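Local coordinates for protein leucine aminopeptidase 1 (Caenorhabditis elegans, PDB 2HC9) that probably acts as a digestive enzyme, a zinc-dependent M17 aminopeptidase that releases N-terminal amino acids, preferably leucine, from peptides, at residues E192-K195 with V196-T200; I220-V223 with G224-G227; P66-Y69 with E70-H73. The protein carries 1 engineered substitution. All blocks are in the same frame, centred on the assembly; numbering follows the deposited sequence.

Interaction 1: E192-K195 with V196-T200; sequences EAVK and VGNAT
Asn-198 folds back on Val-194, one turn earlier in helix 186-199. The main-chain N of Asn-198 donates to Val-194 O at 2.8 Å as part of the regular i to i+4 ladder, and in one of two observed conformers ND2 of Asn-198 also reaches Val-194 O, at 3.2 Å. In that conformer the two donors come from opposite faces of the carbonyl plane, the amide nitrogen well above it, 51° out. For Val-194, chi1 of 172° carries CG1 to the side away from the backbone N, where the methyl runs alongside this amide, 3.5 Å from Asn-198 ND2.

The tight side of the helix is built by small and branched residues. Gly-197 N closes on Ala-193 O at 2.8 Å, and both residues are buried; Val-196, which bonds only weakly to Glu-192 O through its N, turns its side chain against Leu-283 and Ser-287 of helix 277-290. Val-194 touches Val-206 of strand 203-208. The solvent side is looser: Lys-195, Ala-199 and Asn-198, which leans on Ile-204, are exposed, while Ala-199 N continues the ladder on Lys-195 O. Glu-192, partly exposed, forms a salt bridge with Arg-175.

At the C-terminal end Thr-200 OG1 donates to Val-196 O at 2.8 Å beside the bond from its own N, and is also hydrogen-bonded to Ser-202 OG. Thr-200 and, in the conformer described, Asn-198 thus give a carbonyl of the last turns a second donor, which is likely to offset part of the negative potential gathering where the helix ends.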
ATOM      1  N   GLU A 192       0.912  21.138  35.334  1.00 17.22           N
ATOM      2  CA  GLU A 192      -0.198  21.976  34.887  1.00 18.51           C
ATOM      3  C   GLU A 192      -1.492  21.663  35.644  1.00 16.71           C
ATOM      4  O   GLU A 192      -2.209  22.567  36.036  1.00 17.73           O
ATOM      5  CB  GLU A 192      -0.410  21.867  33.361  1.00 16.87           C
ATOM      6  CG  GLU A 192       0.779  22.398  32.522  1.00 15.16           C
ATOM      7  CD  GLU A 192       0.718  23.880  32.196  1.00 21.69           C
ATOM      8  OE1 GLU A 192      -0.173  24.583  32.704  1.00 17.16           O
ATOM      9  OE2 GLU A 192       1.576  24.350  31.413  1.00 19.09           O
ATOM     10  N   ALA A 193      -1.793  20.380  35.843  1.00 14.70           N
ATOM     11  CA  ALA A 193      -3.018  19.992  36.542  1.00 14.50           C
ATOM     12  C   ALA A 193      -2.914  20.403  38.011  1.00 16.61           C
ATOM     13  O   ALA A 193      -3.884  20.907  38.630  1.00 16.57           O
ATOM     14  CB  ALA A 193      -3.205  18.462  36.442  1.00 18.22           C
ATOM     15  N   VAL A 194      -1.737  20.187  38.578  1.00 14.23           N
ATOM     16  CA  VAL A 194      -1.514  20.552  39.991  1.00 16.68           C
ATOM     17  C   VAL A 194      -1.650  22.075  40.232  1.00 19.48           C
ATOM     18  O   VAL A 194      -2.195  22.504  41.259  1.00 18.18           O
ATOM     19  CB  VAL A 194      -0.189  19.980  40.540  1.00 17.67           C
ATOM     20  CG1 VAL A 194       0.123  20.546  41.970  1.00 19.89           C
ATOM     21  CG2 VAL A 194      -0.270  18.456  40.592  1.00 17.08           C
ATOM     22  N   LYS A 195      -1.203  22.881  39.273  1.00 19.24           N
ATOM     23  CA  LYS A 195      -1.416  24.332  39.348  1.00 14.41           C
ATOM     24  C   LYS A 195      -2.894  24.698  39.445  1.00 19.99           C
ATOM     25  O   LYS A 195      -3.276  25.513  40.272  1.00 17.75           O
ATOM     26  CB  LYS A 195      -0.796  25.027  38.132  1.00 19.15           C
ATOM     27  CG  LYS A 195       0.695  25.171  38.238  1.00 31.30           C
ATOM     28  CD  LYS A 195       1.263  25.945  37.027  1.00 36.78           C
ATOM     29  CE  LYS A 195       1.030  27.441  37.198  1.00 48.37           C
ATOM     30  NZ  LYS A 195       1.517  28.230  36.029  1.00 51.50           N
ATOM     31  N   VAL A 196      -3.721  24.091  38.595  1.00 18.18           N
ATOM     32  CA  VAL A 196      -5.169  24.294  38.652  1.00 18.04           C
ATOM     33  C   VAL A 196      -5.729  23.741  39.983  1.00 18.25           C
ATOM     34  O   VAL A 196      -6.576  24.381  40.622  1.00 15.64           O
ATOM     35  CB  VAL A 196      -5.890  23.625  37.432  1.00 15.03           C
ATOM     36  CG1 VAL A 196      -7.424  23.615  37.636  1.00 15.43           C
ATOM     37  CG2 VAL A 196      -5.490  24.316  36.119  1.00 17.36           C
ATOM     38  N   GLY A 197      -5.235  22.573  40.397  1.00 15.78           N
ATOM     39  CA  GLY A 197      -5.576  21.995  41.711  1.00 17.37           C
ATOM     40  C   GLY A 197      -5.354  22.994  42.850  1.00 19.84           C
ATOM     41  O   GLY A 197      -6.216  23.149  43.728  1.00 18.38           O
ATOM     42  N   ASN A 198      -4.203  23.660  42.832  1.00 16.56           N
ATOM     43  CA  ASN A 198      -3.876  24.633  43.876  0.60 20.26           C
ATOM     44  C   ASN A 198      -4.791  25.859  43.789  1.00 19.52           C
ATOM     45  O   ASN A 198      -5.343  26.294  44.809  1.00 20.19           O
ATOM     46  CB  ASN A 198      -2.390  25.030  43.826  0.60 17.27           C
ATOM     47  CG  ASN A 198      -1.502  24.126  44.691  0.60 21.02           C
ATOM     48  OD1 ASN A 198      -1.353  24.353  45.891  0.60 28.67           O
ATOM     49  ND2 ASN A 198      -0.893  23.118  44.078  0.60 14.63           N
ATOM     50  N   ALA A 199      -4.959  26.397  42.580  1.00 16.92           N
ATOM     51  CA  ALA A 199      -5.780  27.607  42.354  1.00 17.95           C
ATOM     52  C   ALA A 199      -7.225  27.405  42.777  1.00 20.91           C
ATOM     53  O   ALA A 199      -7.880  28.332  43.269  1.00 20.25           O
ATOM     54  CB  ALA A 199      -5.721  28.045  40.883  1.00 16.01           C
ATOM     55  N   THR A 200      -7.725  26.181  42.610  1.00 17.95           N
ATOM     56  CA  THR A 200      -9.114  25.864  42.944  1.00 18.64           C
ATOM     57  C   THR A 200      -9.329  25.350  44.384  1.00 22.10           C
ATOM     58  O   THR A 200     -10.444  24.972  44.732  1.00 22.14           O
ATOM     59  CB  THR A 200      -9.694  24.775  41.984  1.00 17.85           C
ATOM     60  OG1 THR A 200      -8.834  23.619  42.005  1.00 17.68           O
ATOM     61  CG2 THR A 200      -9.841  25.336  40.556  1.00 19.13           C
TER

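Interaction 2: I220-V223 with G224-G227; sequences IYHV and GKAG
Lys-225 reaches back from the end of helix 218-224 to set its ammonium group against the imidazole of His-222. The polar contacts come first: Lys-225 NZ donates to His-222 ND1 at 2.9 Å, arriving at the ring's edge and tilted 20° from its plane. That direction makes ND1 the acceptor, so it carries no proton here. Tyr-221 OH is hydrogen-bonded to Glu-210. Along the backbone, Gly-224 N bonds to Ile-220 O at 3.2 Å, and a type I turn follows, closed by Gly-227 N on Gly-224 O at 3.0 Å. A water lies 2.7 Å from Val-223 O, to which it probably donates, and is weakly held by Ala-226 N, bridging the last helical residues and the turn.

Apolar contacts follow the length of the lysine. Lys-225 CG lies between the backbone N and the carbonyl carbon (chi1 61°), and from there the extended chain runs back over the helix end, with Lys-225 CD 4.1 Å from Tyr-221 CE1. Lys-225 CB covers one face of the Tyr-221 ring towards its rim, the two side chains crossing at about a right angle. Tyr-221 CD1 in turn sits over the centre of the His-222 ring, 3.6 Å above its plane. A methionine in place of Lys-225 would probably leave His-222 ND1 without its donor and the imidazole freer to turn.

On the buried side Val-223 meets Glu-336, a ligand of both zinc ions, together with Leu-339 and Ile-340 of helix 337-350. Chemically, a lysine that donates to a histidine implies an imidazole that is probably neutral, since a second positive charge so close would be costly.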
ATOM      1  N   ILE A 220      -3.118   2.346  33.011  1.00 15.03           N
ATOM      2  CA  ILE A 220      -2.323   3.587  32.995  1.00 12.94           C
ATOM      3  C   ILE A 220      -0.827   3.239  33.018  1.00 15.56           C
ATOM      4  O   ILE A 220      -0.053   3.784  32.237  1.00 14.97           O
ATOM      5  CB  ILE A 220      -2.676   4.501  34.179  1.00 15.29           C
ATOM      6  CG1 ILE A 220      -4.202   4.719  34.191  1.00 12.89           C
ATOM      7  CG2 ILE A 220      -1.923   5.841  34.061  1.00 17.52           C
ATOM      8  CD1 ILE A 220      -4.658   5.835  35.196  1.00 13.80           C
ATOM      9  N   TYR A 221      -0.439   2.314  33.895  1.00 13.65           N
ATOM     10  CA  TYR A 221       0.972   1.962  34.040  1.00 15.78           C
ATOM     11  C   TYR A 221       1.534   1.323  32.775  1.00 19.61           C
ATOM     12  O   TYR A 221       2.587   1.731  32.277  1.00 15.56           O
ATOM     13  CB  TYR A 221       1.204   1.007  35.218  1.00 15.76           C
ATOM     14  CG  TYR A 221       2.666   0.649  35.349  1.00 18.42           C
ATOM     15  CD1 TYR A 221       3.171  -0.550  34.807  1.00 17.02           C
ATOM     16  CD2 TYR A 221       3.563   1.522  35.972  1.00 17.85           C
ATOM     17  CE1 TYR A 221       4.534  -0.886  34.934  1.00 16.12           C
ATOM     18  CE2 TYR A 221       4.910   1.196  36.093  1.00 18.31           C
ATOM     19  CZ  TYR A 221       5.389  -0.005  35.562  1.00 20.22           C
ATOM     20  OH  TYR A 221       6.730  -0.326  35.668  1.00 19.97           O
ATOM     21  N   HIS A 222       0.867   0.275  32.290  1.00 16.53           N
ATOM     22  CA  HIS A 222       1.464  -0.465  31.185  1.00 15.72           C
ATOM     23  C   HIS A 222       1.517   0.325  29.880  1.00 14.68           C
ATOM     24  O   HIS A 222       2.477   0.217  29.124  1.00 16.09           O
ATOM     25  CB  HIS A 222       0.863  -1.881  31.064  1.00 16.03           C
ATOM     26  CG  HIS A 222       1.249  -2.757  32.224  1.00 13.05           C
ATOM     27  ND1 HIS A 222       2.541  -3.204  32.423  1.00 13.65           N
ATOM     28  CD2 HIS A 222       0.525  -3.214  33.275  1.00 17.30           C
ATOM     29  CE1 HIS A 222       2.588  -3.923  33.536  1.00 17.17           C
ATOM     30  NE2 HIS A 222       1.379  -3.932  34.081  1.00 14.88           N
ATOM     31  N   VAL A 223       0.520   1.175  29.648  1.00 15.20           N
ATOM     32  CA  VAL A 223       0.581   2.073  28.493  1.00 15.39           C
ATOM     33  C   VAL A 223       1.773   3.026  28.592  1.00 14.52           C
ATOM     34  O   VAL A 223       2.509   3.220  27.610  1.00 16.57           O
ATOM     35  CB  VAL A 223      -0.759   2.858  28.300  1.00 14.48           C
ATOM     36  CG1 VAL A 223      -0.601   3.997  27.303  1.00 15.35           C
ATOM     37  CG2 VAL A 223      -1.875   1.876  27.842  1.00 15.42           C
ATOM     38  N   GLY A 224       1.939   3.647  29.759  1.00 14.34           N
ATOM     39  CA  GLY A 224       2.918   4.744  29.899  1.00 13.56           C
ATOM     40  C   GLY A 224       4.343   4.349  30.282  1.00 14.31           C
ATOM     41  O   GLY A 224       5.225   5.220  30.367  1.00 15.37           O
ATOM     42  N   LYS A 225       4.568   3.056  30.541  1.00 17.37           N
ATOM     43  CA  LYS A 225       5.855   2.580  31.119  1.00 15.41           C
ATOM     44  C   LYS A 225       7.046   2.768  30.171  1.00 17.51           C
ATOM     45  O   LYS A 225       8.186   2.821  30.622  1.00 18.88           O
ATOM     46  CB  LYS A 225       5.782   1.102  31.542  1.00 17.28           C
ATOM     47  CG  LYS A 225       5.474   0.102  30.393  1.00 16.69           C
ATOM     48  CD  LYS A 225       5.273  -1.340  30.931  1.00 17.31           C
ATOM     49  CE  LYS A 225       4.614  -2.224  29.865  1.00 13.61           C
ATOM     50  NZ  LYS A 225       4.543  -3.643  30.304  1.00 16.91           N
ATOM     51  N   ALA A 226       6.781   2.855  28.864  1.00 14.86           N
ATOM     52  CA  ALA A 226       7.867   3.078  27.903  1.00 15.88           C
ATOM     53  C   ALA A 226       7.961   4.558  27.487  1.00 20.70           C
ATOM     54  O   ALA A 226       8.613   4.899  26.505  1.00 20.25           O
ATOM     55  CB  ALA A 226       7.688   2.168  26.682  1.00 15.84           C
ATOM     56  N   GLY A 227       7.343   5.447  28.257  1.00 14.82           N
ATOM     57  CA  GLY A 227       7.534   6.906  28.000  1.00 15.66           C
ATOM     58  C   GLY A 227       8.868   7.394  28.564  1.00 18.25           C
ATOM     59  O   GLY A 227       9.457   6.748  29.457  1.00 18.14           O
TER
HETATM   60  O   HOH W   1       4.898   4.065  26.691  1.00 14.64           O

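Interaction 3: P66-Y69 with E70-H73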
ATOM      1  N   PRO A  66     -13.920  43.808   5.113  1.00 21.34           N
ATOM      2  CA  PRO A  66     -12.939  44.748   5.662  1.00 20.47           C
ATOM      3  C   PRO A  66     -13.509  46.179   5.721  1.00 21.34           C
ATOM      4  O   PRO A  66     -14.230  46.612   4.805  1.00 21.03           O
ATOM      5  CB  PRO A  66     -11.781  44.655   4.667  1.00 20.64           C
ATOM      6  CG  PRO A  66     -12.472  44.294   3.359  1.00 18.73           C
ATOM      7  CD  PRO A  66     -13.562  43.336   3.762  1.00 23.40           C
ATOM      8  N   LEU A  67     -13.213  46.875   6.814  1.00 19.45           N
ATOM      9  CA  LEU A  67     -13.697  48.241   7.025  1.00 21.42           C
ATOM     10  C   LEU A  67     -12.561  49.244   6.942  1.00 23.66           C
ATOM     11  O   LEU A  67     -12.745  50.442   7.207  1.00 24.93           O
ATOM     12  CB  LEU A  67     -14.399  48.354   8.386  1.00 23.31           C
ATOM     13  CG  LEU A  67     -15.564  47.381   8.600  1.00 20.28           C
ATOM     14  CD1 LEU A  67     -16.161  47.580  10.008  1.00 20.67           C
ATOM     15  CD2 LEU A  67     -16.636  47.547   7.517  1.00 21.68           C
ATOM     16  N   HIS A  68     -11.391  48.750   6.549  1.00 20.71           N
ATOM     17  CA  HIS A  68     -10.145  49.529   6.549  1.00 19.70           C
ATOM     18  C   HIS A  68      -9.138  48.670   5.807  1.00 19.31           C
ATOM     19  O   HIS A  68      -9.372  47.480   5.633  1.00 18.82           O
ATOM     20  CB  HIS A  68      -9.664  49.785   7.990  1.00 16.36           C
ATOM     21  CG  HIS A  68      -8.468  50.684   8.082  1.00 21.71           C
ATOM     22  ND1 HIS A  68      -7.188  50.201   8.246  1.00 21.56           N
ATOM     23  CD2 HIS A  68      -8.360  52.031   8.028  1.00 22.10           C
ATOM     24  CE1 HIS A  68      -6.341  51.216   8.296  1.00 24.29           C
ATOM     25  NE2 HIS A  68      -7.027  52.338   8.171  1.00 21.50           N
ATOM     26  N   TYR A  69      -8.044  49.264   5.335  1.00 19.85           N
ATOM     27  CA  TYR A  69      -7.043  48.465   4.628  1.00 19.51           C
ATOM     28  C   TYR A  69      -6.315  47.416   5.488  1.00 19.81           C
ATOM     29  O   TYR A  69      -5.792  46.453   4.942  1.00 18.20           O
ATOM     30  CB  TYR A  69      -6.088  49.312   3.773  1.00 22.12           C
ATOM     31  CG  TYR A  69      -5.093  50.156   4.551  1.00 24.11           C
ATOM     32  CD1 TYR A  69      -3.890  49.619   4.998  1.00 22.44           C
ATOM     33  CD2 TYR A  69      -5.355  51.495   4.821  1.00 23.83           C
ATOM     34  CE1 TYR A  69      -2.966  50.396   5.713  1.00 22.12           C
ATOM     35  CE2 TYR A  69      -4.450  52.272   5.551  1.00 23.91           C
ATOM     36  CZ  TYR A  69      -3.266  51.714   5.985  1.00 27.62           C
ATOM     37  OH  TYR A  69      -2.384  52.488   6.687  1.00 31.29           O
ATOM     38  N   GLU A  70      -6.319  47.580   6.818  1.00 19.00           N
ATOM     39  CA  GLU A  70      -5.646  46.601   7.698  1.00 20.01           C
ATOM     40  C   GLU A  70      -6.192  46.459   9.117  1.00 22.92           C
ATOM     41  O   GLU A  70      -5.929  45.448   9.765  1.00 21.87           O
ATOM     42  CB  GLU A  70      -4.137  46.844   7.758  1.00 21.63           C
ATOM     43  CG  GLU A  70      -3.777  48.166   8.401  1.00 19.83           C
ATOM     44  CD  GLU A  70      -2.282  48.364   8.546  1.00 24.24           C
ATOM     45  OE1 GLU A  70      -1.508  47.520   8.044  1.00 22.89           O
ATOM     46  OE2 GLU A  70      -1.890  49.360   9.200  1.00 26.86           O
ATOM     47  N   LEU A  71      -6.931  47.455   9.595  1.00 20.52           N
ATOM     48  CA  LEU A  71      -7.249  47.562  11.023  1.00 25.06           C
ATOM     49  C   LEU A  71      -8.639  47.084  11.419  1.00 23.85           C
ATOM     50  O   LEU A  71      -8.956  47.021  12.602  1.00 23.03           O
ATOM     51  CB  LEU A  71      -7.093  49.005  11.516  1.00 26.22           C
ATOM     52  CG  LEU A  71      -5.669  49.546  11.645  1.00 26.80           C
ATOM     53  CD1 LEU A  71      -5.689  51.053  11.932  1.00 27.35           C
ATOM     54  CD2 LEU A  71      -4.843  48.770  12.668  1.00 25.39           C
ATOM     55  N   ALA A  72      -9.514  46.800  10.464  1.00 20.86           N
ATOM     56  CA  ALA A  72     -10.919  46.622  10.872  1.00 19.22           C
ATOM     57  C   ALA A  72     -11.729  45.698   9.995  1.00 18.33           C
ATOM     58  O   ALA A  72     -11.549  45.682   8.773  1.00 19.02           O
ATOM     59  CB  ALA A  72     -11.636  47.980  10.987  1.00 19.96           C
ATOM     60  N   HIS A  73     -12.656  44.970  10.616  1.00 20.77           N
ATOM     61  CA  HIS A  73     -13.476  43.972   9.915  0.50 19.24           C
ATOM     62  C   HIS A  73     -14.890  43.940  10.483  1.00 20.94           C
ATOM     63  O   HIS A  73     -15.072  44.132  11.687  1.00 20.01           O
ATOM     64  CB  HIS A  73     -12.859  42.580  10.106  0.50 17.87           C
ATOM     65  CG  HIS A  73     -11.515  42.424   9.475  0.50 18.36           C
ATOM     66  ND1 HIS A  73     -10.343  42.739  10.129  0.50 15.88           N
ATOM     67  CD2 HIS A  73     -11.157  41.986   8.246  0.50 15.91           C
ATOM     68  CE1 HIS A  73      -9.321  42.496   9.330  0.50 16.51           C
ATOM     69  NE2 HIS A  73      -9.788  42.042   8.180  0.50 22.29           N
TER
HETATM   70  O   HOH W   2      -8.888  45.488   7.603  1.00 23.30           O
HETATM   71  O   HOH W   3      -3.199  51.550   9.382  1.00 29.41           O
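Pro-66 and His-73 face each other as an antiparallel, non-hydrogen-bonded pair with CA atoms 4.4 Å apart, and the chain reverses between them to join strands 63-66 and 72-77. Next to this pair, Leu-67 N donates to Ala-72 O at 2.8 Å in a nearly straight bond (178° at the hydrogen), although the donor stands well above the carbonyl plane. A water continues the link inside the loop, donating a hydrogen bond to His-68 O and accepting one from Ala-72 N.

His-68 organises the tip of the hairpin. With CG anti to the backbone N (chi1 -175°), its ring turns in towards the backbone of Glu-70 and Leu-71, where ND1 accepts from both Glu-70 N and Leu-71 N, each at 3.1 Å and tilted from the ring plane; ND1 is therefore unprotonated. The Leu-71 side chain runs alongside, its CD1 3.7 Å from His-68 CE1. Over one face of the imidazole lies Tyr-69 CD2. The Tyr-69 ring also accompanies the Glu-70 chain, with CE1 3.6 Å from Glu-70 CD and the ring and carboxylate planes 29° apart. A second water joins Tyr-69 OH to Glu-70 OE2, to which it donates at 2.6 Å. Leu-67 CB packs on Ala-72 CB.

Glu-70 also forms a salt bridge with Arg-58 of the second subunit, where Pro-66 meets its own counterpart. Within the chain, Phe-45 packs against His-68, Leu-71 and Ala-72. Leu-71, just ahead of strand 72-77, and His-73 within it make backbone hydrogen bonds to Leu-20 of strand 18-25, and His-73 also to Ile-22, leaving 63-66 as an outermost strand of the N-terminal sheet.

Overall arrangement
The three contacts show how short-range side-chain bonds finish helices and turns in separate parts of one subunit. Interactions 1 and 2 both belong to the catalytic domain, their centres 24 Å apart and their nearest atoms about 13 Å. Interaction 2 comes closest to the metal centre: the side chain of Val-223 lies about 4 Å from that of Glu-336 and about 8 Å from a zinc ion, whereas interaction 1 lies away from the metal site. Interaction 3, in the N-terminal domain, is 51 Å from interaction 2 between centres, across the middle of the chain, and 40 Å from interaction 1; its outward partner is another subunit.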